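PDB 1Z6O: ferritin light chain from Trichoplusia ni, which stores iron in a secreted cage of twelve light and twelve heavy chains, helping the ferrihydrite core to nucleate while the heavy chain oxidises ferrous iron. Local coordinates for the interface of chains A and B and the interface of chains A and C. Numbering follows the deposited sequence. Chains: chain A/B, Ferritin light chain; chain C, Ferritin heavy chain.

Contact 1: the interface of chains A and B. Residues chain A 26, 28; chain B 134, 137, 141, 171-172, 175.
A:Tyr28 lays its ring into a groove between two helices of chain B and is touched there by B:Ile175, B:Phe141, B:Ala137 and B:Ala172. The delta-methyl CD1 of B:Ile175 sits over one ring face, displaced toward the rim, 3.7 Å from the ring centroid, a CH-pi contact. Beside it on that face, above the rim, the methyl CB of B:Ala137 lies 3.7 Å from A:Tyr28 CE1. From the other side comes B:Phe141, its side chain roughly at right angles to the tyrosine, with its outermost atom CZ 3.6 Å from A:Tyr28 CE1. At the far end the phenolic OH rests 3.3 Å from CB of B:Ala172. Nearer the backbone, the CB of A:Tyr28 packs at 4.0 Å against CG of B:Lys134, whose aliphatic chain is extended beyond this point. Substituting alanine for A:Tyr28 would probably open a gap between the two helices and deprive B:Ile175 CD1 of the ring face it packs on. Further out, B:Ile175 CG2 lies 3.8 Å from CA of A:Ala26; chi1 of -73° sets CG1, and with it CD1, beside the backbone N and leaves CG2 anti to that N, allowing one isoleucine to meet both A:Ala26 and A:Tyr28. These two belong to a loop ahead of helix 37-61, and their partners lie on helices 122-148 and 157-190 of the neighbouring light chain.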
loop_
_atom_site.group_PDB
_atom_site.type_symbol
_atom_site.label_atom_id
_atom_site.label_comp_id
_atom_site.label_asym_id
_atom_site.label_seq_id
_atom_site.Cartn_x
_atom_site.Cartn_y
_atom_site.Cartn_z
ATOM N N ALA A 26 11.925 -41.275 33.668
ATOM C CA ALA A 26 10.815 -41.224 32.722
ATOM C C ALA A 26 10.266 -42.593 32.326
ATOM O O ALA A 26 9.497 -42.700 31.376
ATOM C CB ALA A 26 11.255 -40.452 31.468
ATOM N N TYR A 28 7.888 -45.705 32.301
ATOM C CA TYR A 28 6.520 -46.062 32.687
ATOM C C TYR A 28 6.072 -47.208 31.784
ATOM O O TYR A 28 6.724 -47.497 30.772
ATOM C CB TYR A 28 5.566 -44.853 32.612
ATOM C CG TYR A 28 5.347 -44.273 31.234
ATOM C CD1 TYR A 28 4.235 -44.631 30.475
ATOM C CD2 TYR A 28 6.247 -43.347 30.699
ATOM C CE1 TYR A 28 4.017 -44.073 29.204
ATOM C CE2 TYR A 28 6.047 -42.787 29.440
ATOM C CZ TYR A 28 4.932 -43.152 28.701
ATOM O OH TYR A 28 4.728 -42.590 27.463
ATOM N N LYS B 134 2.358 -40.509 35.288
ATOM C CA LYS B 134 2.637 -41.899 34.911
ATOM C C LYS B 134 1.375 -42.744 35.116
ATOM O O LYS B 134 1.105 -43.666 34.344
ATOM C CB LYS B 134 3.775 -42.494 35.749
ATOM C CG LYS B 134 5.165 -41.970 35.370
ATOM C CD LYS B 134 6.264 -42.749 36.119
ATOM C CE LYS B 134 7.649 -42.197 35.762
ATOM N NZ LYS B 134 8.758 -43.038 36.323
ATOM N N ALA B 137 -0.889 -42.135 32.260
ATOM C CA ALA B 137 -0.332 -42.788 31.076
ATOM C C ALA B 137 -0.542 -44.299 31.109
ATOM O O ALA B 137 -0.905 -44.900 30.097
ATOM C CB ALA B 137 1.169 -42.465 30.946
ATOM N N PHE B 141 -2.673 -47.011 28.732
ATOM C CA PHE B 141 -2.131 -48.275 28.205
ATOM C C PHE B 141 -3.105 -49.417 28.524
ATOM O O PHE B 141 -3.336 -50.307 27.711
ATOM C CB PHE B 141 -0.782 -48.606 28.860
ATOM C CG PHE B 141 0.412 -47.906 28.238
ATOM C CD1 PHE B 141 0.250 -46.794 27.405
ATOM C CD2 PHE B 141 1.704 -48.366 28.503
ATOM C CE1 PHE B 141 1.371 -46.144 26.839
ATOM C CE2 PHE B 141 2.828 -47.729 27.948
ATOM C CZ PHE B 141 2.656 -46.611 27.112
ATOM N N HIS B 171 1.685 -37.980 26.569
ATOM C CA HIS B 171 2.094 -38.432 27.898
ATOM C C HIS B 171 3.608 -38.619 27.973
ATOM O O HIS B 171 4.227 -38.260 28.969
ATOM C CB HIS B 171 1.420 -39.767 28.260
ATOM C CG HIS B 171 -0.018 -39.634 28.655
ATOM N ND1 HIS B 171 -0.913 -40.682 28.573
ATOM C CD2 HIS B 171 -0.715 -38.582 29.153
ATOM C CE1 HIS B 171 -2.100 -40.280 29.002
ATOM N NE2 HIS B 171 -2.007 -39.010 29.360
ATOM N N ALA B 172 4.207 -39.188 26.931
ATOM C CA ALA B 172 5.650 -39.432 26.952
ATOM C C ALA B 172 6.435 -38.134 27.116
ATOM O O ALA B 172 7.411 -38.083 27.855
ATOM C CB ALA B 172 6.090 -40.158 25.670
ATOM N N ILE B 175 5.920 -36.729 30.809
ATOM C CA ILE B 175 6.622 -37.535 31.793
ATOM C C ILE B 175 8.126 -37.298 31.684
ATOM O O ILE B 175 8.810 -37.166 32.696
ATOM C CB ILE B 175 6.250 -39.027 31.606
ATOM C CG1 ILE B 175 4.811 -39.237 32.122
ATOM C CG2 ILE B 175 7.243 -39.940 32.344
ATOM C CD1 ILE B 175 4.164 -40.551 31.662
#

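Contact 2: the interface of chains A and C. Residues chain A 84, 88; chain C 36, 40, 64-65, 68.
With chi1 at 173°, A:Trp84 swings its indole away from the backbone N and out toward the heavy chain, where C:Arg68, itself extended from CG to NE with chi1 at 171°, lies alongside and points the other way. The antiparallel pass places the arginine CD over the middle of the indole, 3.4 Å from A:Trp84 CD2, in CH-pi contact with both rings. Beyond CD the guanidinium lies within 12° of parallel to the indole, shifted toward the CB end of the tryptophan. At the edge of the ring, A:Trp84 NE1 donates a nearly straight hydrogen bond of 2.9 Å to the hydroxyl OG of C:Ser65, which lies in the indole plane. On the face opposite C:Arg68, C:Leu40 comes over the rim of the benzo ring, its CD1 3.9 Å from A:Trp84 CH2, and the indole is thus held from both faces. Face contacts and edge bond together should fix both the tilt and the rotation of the ring. The other leucine methyl, CD2, packs 3.8 Å from A:Ile88 CG1. C:Ala64 closes in with CB 4.0 Å from A:Trp84 CZ2. A:Trp84 and A:Ile88, one helical turn apart on light-chain helix 70-96, face heavy-chain helices 19-47 and 54-80, joining the two kinds of subunit helix to helix.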
loop_
_atom_site.group_PDB
_atom_site.type_symbol
_atom_site.label_atom_id
_atom_site.label_comp_id
_atom_site.label_asym_id
_atom_site.label_seq_id
_atom_site.Cartn_x
_atom_site.Cartn_y
_atom_site.Cartn_z
ATOM N N TRP A 84 19.832 -40.399 8.389
ATOM C CA TRP A 84 20.647 -39.723 9.406
ATOM C C TRP A 84 19.708 -39.008 10.382
ATOM O O TRP A 84 19.849 -39.092 11.605
ATOM C CB TRP A 84 21.586 -38.701 8.741
ATOM C CG TRP A 84 22.339 -37.836 9.729
ATOM C CD1 TRP A 84 22.104 -36.520 10.015
ATOM C CD2 TRP A 84 23.444 -38.235 10.547
ATOM N NE1 TRP A 84 23.003 -36.072 10.965
ATOM C CE2 TRP A 84 23.834 -37.105 11.308
ATOM C CE3 TRP A 84 24.151 -39.440 10.709
ATOM C CZ2 TRP A 84 24.902 -37.142 12.218
ATOM C CZ3 TRP A 84 25.219 -39.477 11.613
ATOM C CH2 TRP A 84 25.580 -38.331 12.356
ATOM N N ILE A 88 18.929 -39.764 14.707
ATOM C CA ILE A 88 18.883 -38.841 15.833
ATOM C C ILE A 88 17.506 -38.850 16.498
ATOM O O ILE A 88 17.398 -38.818 17.726
ATOM C CB ILE A 88 19.272 -37.419 15.373
ATOM C CG1 ILE A 88 20.766 -37.411 15.000
ATOM C CG2 ILE A 88 19.007 -36.397 16.496
ATOM C CD1 ILE A 88 21.216 -36.133 14.289
ATOM N N SER C 36 31.891 -37.934 13.927
ATOM C CA SER C 36 30.438 -37.741 13.940
ATOM C C SER C 36 29.779 -38.759 14.862
ATOM O O SER C 36 28.849 -38.416 15.588
ATOM C CB SER C 36 29.795 -37.836 12.528
ATOM O OG SER C 36 29.676 -39.179 12.051
ATOM N N LEU C 40 27.585 -38.155 18.316
ATOM C CA LEU C 40 26.220 -38.682 18.483
ATOM C C LEU C 40 26.085 -39.294 19.872
ATOM O O LEU C 40 25.046 -39.169 20.515
ATOM C CB LEU C 40 25.892 -39.790 17.467
ATOM C CG LEU C 40 25.425 -39.450 16.055
ATOM C CD1 LEU C 40 25.092 -40.766 15.313
ATOM C CD2 LEU C 40 24.183 -38.543 16.124
ATOM N N ALA C 64 27.764 -33.471 15.612
ATOM C CA ALA C 64 27.767 -34.740 14.875
ATOM C C ALA C 64 27.388 -34.489 13.411
ATOM O O ALA C 64 28.024 -35.016 12.495
ATOM C CB ALA C 64 26.759 -35.752 15.514
ATOM N N SER C 65 26.344 -33.694 13.184
ATOM C CA SER C 65 25.914 -33.416 11.813
ATOM C C SER C 65 26.974 -32.623 11.051
ATOM O O SER C 65 27.162 -32.813 9.849
ATOM C CB SER C 65 24.581 -32.653 11.818
ATOM O OG SER C 65 23.551 -33.513 12.279
ATOM N N ARG C 68 29.685 -34.959 9.867
ATOM C CA ARG C 68 29.205 -35.719 8.714
ATOM C C ARG C 68 29.357 -34.833 7.471
ATOM O O ARG C 68 29.743 -35.312 6.402
ATOM C CB ARG C 68 27.738 -36.119 8.922
ATOM C CG ARG C 68 27.054 -36.742 7.701
ATOM C CD ARG C 68 25.671 -37.314 8.108
ATOM N NE ARG C 68 24.915 -37.841 6.967
ATOM C CZ ARG C 68 24.123 -37.115 6.186
ATOM N NH1 ARG C 68 23.478 -37.691 5.172
ATOM N NH2 ARG C 68 23.961 -35.817 6.425
#

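Contact 3: the interface of chains A and B. Residues chain A 155-158; chain B 141, 144, 164, 168.
A:Pro157 is wedged between two aromatic side chains of chain B, where the start of chain A helix 157-190 and the residues just before it pack on helices 122-148 and 157-190 of a second light chain in the 24-subunit shell. The tight part is built round this proline. Its CD lies over the centre of the B:Phe141 ring, 3.7 Å from the centroid, while its CB sits over the centre of the B:His144 imidazole, 3.4 Å from that centroid; both are CH-pi contacts. The proline CG also reaches B:Ile168, with 3.7 Å to CD1. The isoleucine's CG2 presses on A:Glu158, 3.3 Å from its CA, and the two side chains lie alongside and point opposite ways. Contact is looser toward the acidic groups. The carboxylate of A:Asp156 stands at 62° to the phenylalanine ring, its nearest approach being 3.7 Å, OD1 to B:Phe141 CZ. A:Glu158 CG makes longer contacts with O and CG2 of B:Ile168. On the proline's other flank B:His144, its ring turned away from the backbone N (chi1 -174°), shares a hydrogen bond of 2.8 Å between A:His155 NE2 and B:His144 ND1, of unsettled direction. B:Glu164, a residue that also ligates calcium in this crystal, is likely to steady the histidine: its OE2 accepts a nearly straight bond from B:His144 NE2, 2.7 Å long and on the anti side of the carboxylate.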
loop_
_atom_site.group_PDB
_atom_site.type_symbol
_atom_site.label_atom_id
_atom_site.label_comp_id
_atom_site.label_asym_id
_atom_site.label_seq_id
_atom_site.Cartn_x
_atom_site.Cartn_y
_atom_site.Cartn_z
ATOM N N HIS A 155 2.820 -54.280 26.821
ATOM C CA HIS A 155 1.886 -53.637 25.906
ATOM C C HIS A 155 2.308 -52.174 25.897
ATOM O O HIS A 155 2.082 -51.452 26.872
ATOM C CB HIS A 155 0.430 -53.751 26.364
ATOM C CG HIS A 155 -0.545 -53.254 25.341
ATOM N ND1 HIS A 155 -0.703 -53.863 24.112
ATOM C CD2 HIS A 155 -1.364 -52.173 25.333
ATOM C CE1 HIS A 155 -1.577 -53.179 23.392
ATOM N NE2 HIS A 155 -1.993 -52.147 24.108
ATOM N N ASP A 156 2.950 -51.740 24.814
ATOM C CA ASP A 156 3.398 -50.351 24.743
ATOM C C ASP A 156 2.893 -49.675 23.474
ATOM O O ASP A 156 3.561 -49.661 22.437
ATOM C CB ASP A 156 4.922 -50.269 24.814
ATOM C CG ASP A 156 5.387 -48.893 25.248
ATOM O OD1 ASP A 156 5.018 -47.909 24.566
ATOM O OD2 ASP A 156 6.091 -48.785 26.276
ATOM N N PRO A 157 1.686 -49.113 23.545
ATOM C CA PRO A 157 1.113 -48.443 22.377
ATOM C C PRO A 157 1.780 -47.112 22.051
ATOM O O PRO A 157 1.540 -46.554 20.982
ATOM C CB PRO A 157 -0.370 -48.308 22.739
ATOM C CG PRO A 157 -0.352 -48.197 24.237
ATOM C CD PRO A 157 0.726 -49.179 24.667
ATOM N N GLU A 158 2.612 -46.601 22.958
ATOM C CA GLU A 158 3.312 -45.344 22.677
ATOM C C GLU A 158 4.358 -45.654 21.604
ATOM O O GLU A 158 4.491 -44.920 20.622
ATOM C CB GLU A 158 3.982 -44.787 23.939
ATOM C CG GLU A 158 4.454 -43.325 23.795
ATOM C CD GLU A 158 5.746 -43.154 22.982
ATOM O OE1 GLU A 158 5.859 -42.125 22.272
ATOM O OE2 GLU A 158 6.654 -44.019 23.058
ATOM N N PHE B 141 -2.673 -47.011 28.732
ATOM C CA PHE B 141 -2.131 -48.275 28.205
ATOM C C PHE B 141 -3.105 -49.417 28.524
ATOM O O PHE B 141 -3.336 -50.307 27.711
ATOM C CB PHE B 141 -0.782 -48.606 28.860
ATOM C CG PHE B 141 0.412 -47.906 28.238
ATOM C CD1 PHE B 141 0.250 -46.794 27.405
ATOM C CD2 PHE B 141 1.704 -48.366 28.503
ATOM C CE1 PHE B 141 1.371 -46.144 26.839
ATOM C CE2 PHE B 141 2.828 -47.729 27.948
ATOM C CZ PHE B 141 2.656 -46.611 27.112
ATOM N N HIS B 144 -6.253 -49.217 26.366
ATOM C CA HIS B 144 -5.847 -49.568 25.007
ATOM C C HIS B 144 -5.749 -51.100 24.883
ATOM O O HIS B 144 -6.225 -51.695 23.913
ATOM C CB HIS B 144 -4.492 -48.906 24.712
ATOM C CG HIS B 144 -4.025 -49.062 23.298
ATOM N ND1 HIS B 144 -3.497 -50.239 22.810
ATOM C CD2 HIS B 144 -3.974 -48.170 22.273
ATOM C CE1 HIS B 144 -3.137 -50.068 21.547
ATOM N NE2 HIS B 144 -3.415 -48.820 21.200
ATOM N N GLU B 164 -4.320 -43.294 21.335
ATOM C CA GLU B 164 -3.002 -43.081 20.744
ATOM C C GLU B 164 -2.782 -41.627 20.360
ATOM O O GLU B 164 -1.752 -41.040 20.682
ATOM C CB GLU B 164 -2.825 -43.962 19.491
ATOM C CG GLU B 164 -2.651 -45.451 19.832
ATOM C CD GLU B 164 -2.746 -46.380 18.624
ATOM O OE1 GLU B 164 -2.791 -45.901 17.471
ATOM O OE2 GLU B 164 -2.778 -47.609 18.834
ATOM N N ILE B 168 -1.772 -40.808 24.551
ATOM C CA ILE B 168 -0.510 -41.524 24.558
ATOM C C ILE B 168 0.722 -40.792 24.027
ATOM O O ILE B 168 1.769 -40.802 24.678
ATOM C CB ILE B 168 -0.731 -42.891 23.863
ATOM C CG1 ILE B 168 -1.634 -43.746 24.770
ATOM C CG2 ILE B 168 0.603 -43.597 23.582
ATOM C CD1 ILE B 168 -2.176 -45.030 24.116
#

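Contacts 1 and 3 are neighbouring patches of one light-chain interface, their C-alpha centres about 10 Å apart. They share B:Phe141 and draw on the same two chain B helices, 122-148 and 157-190, so that a loop and a helix start of chain A, far apart in sequence, converge on one surface. Contact 2, measured between the centres of the C-alpha atoms, lies about 28 Å from contact 1 and about 30 Å from contact 3, on helix 70-96 of chain A, and engages the heavy chain. One light chain therefore holds a like and an unlike neighbour through separate surfaces, which suits a shell built from twelve of each chain.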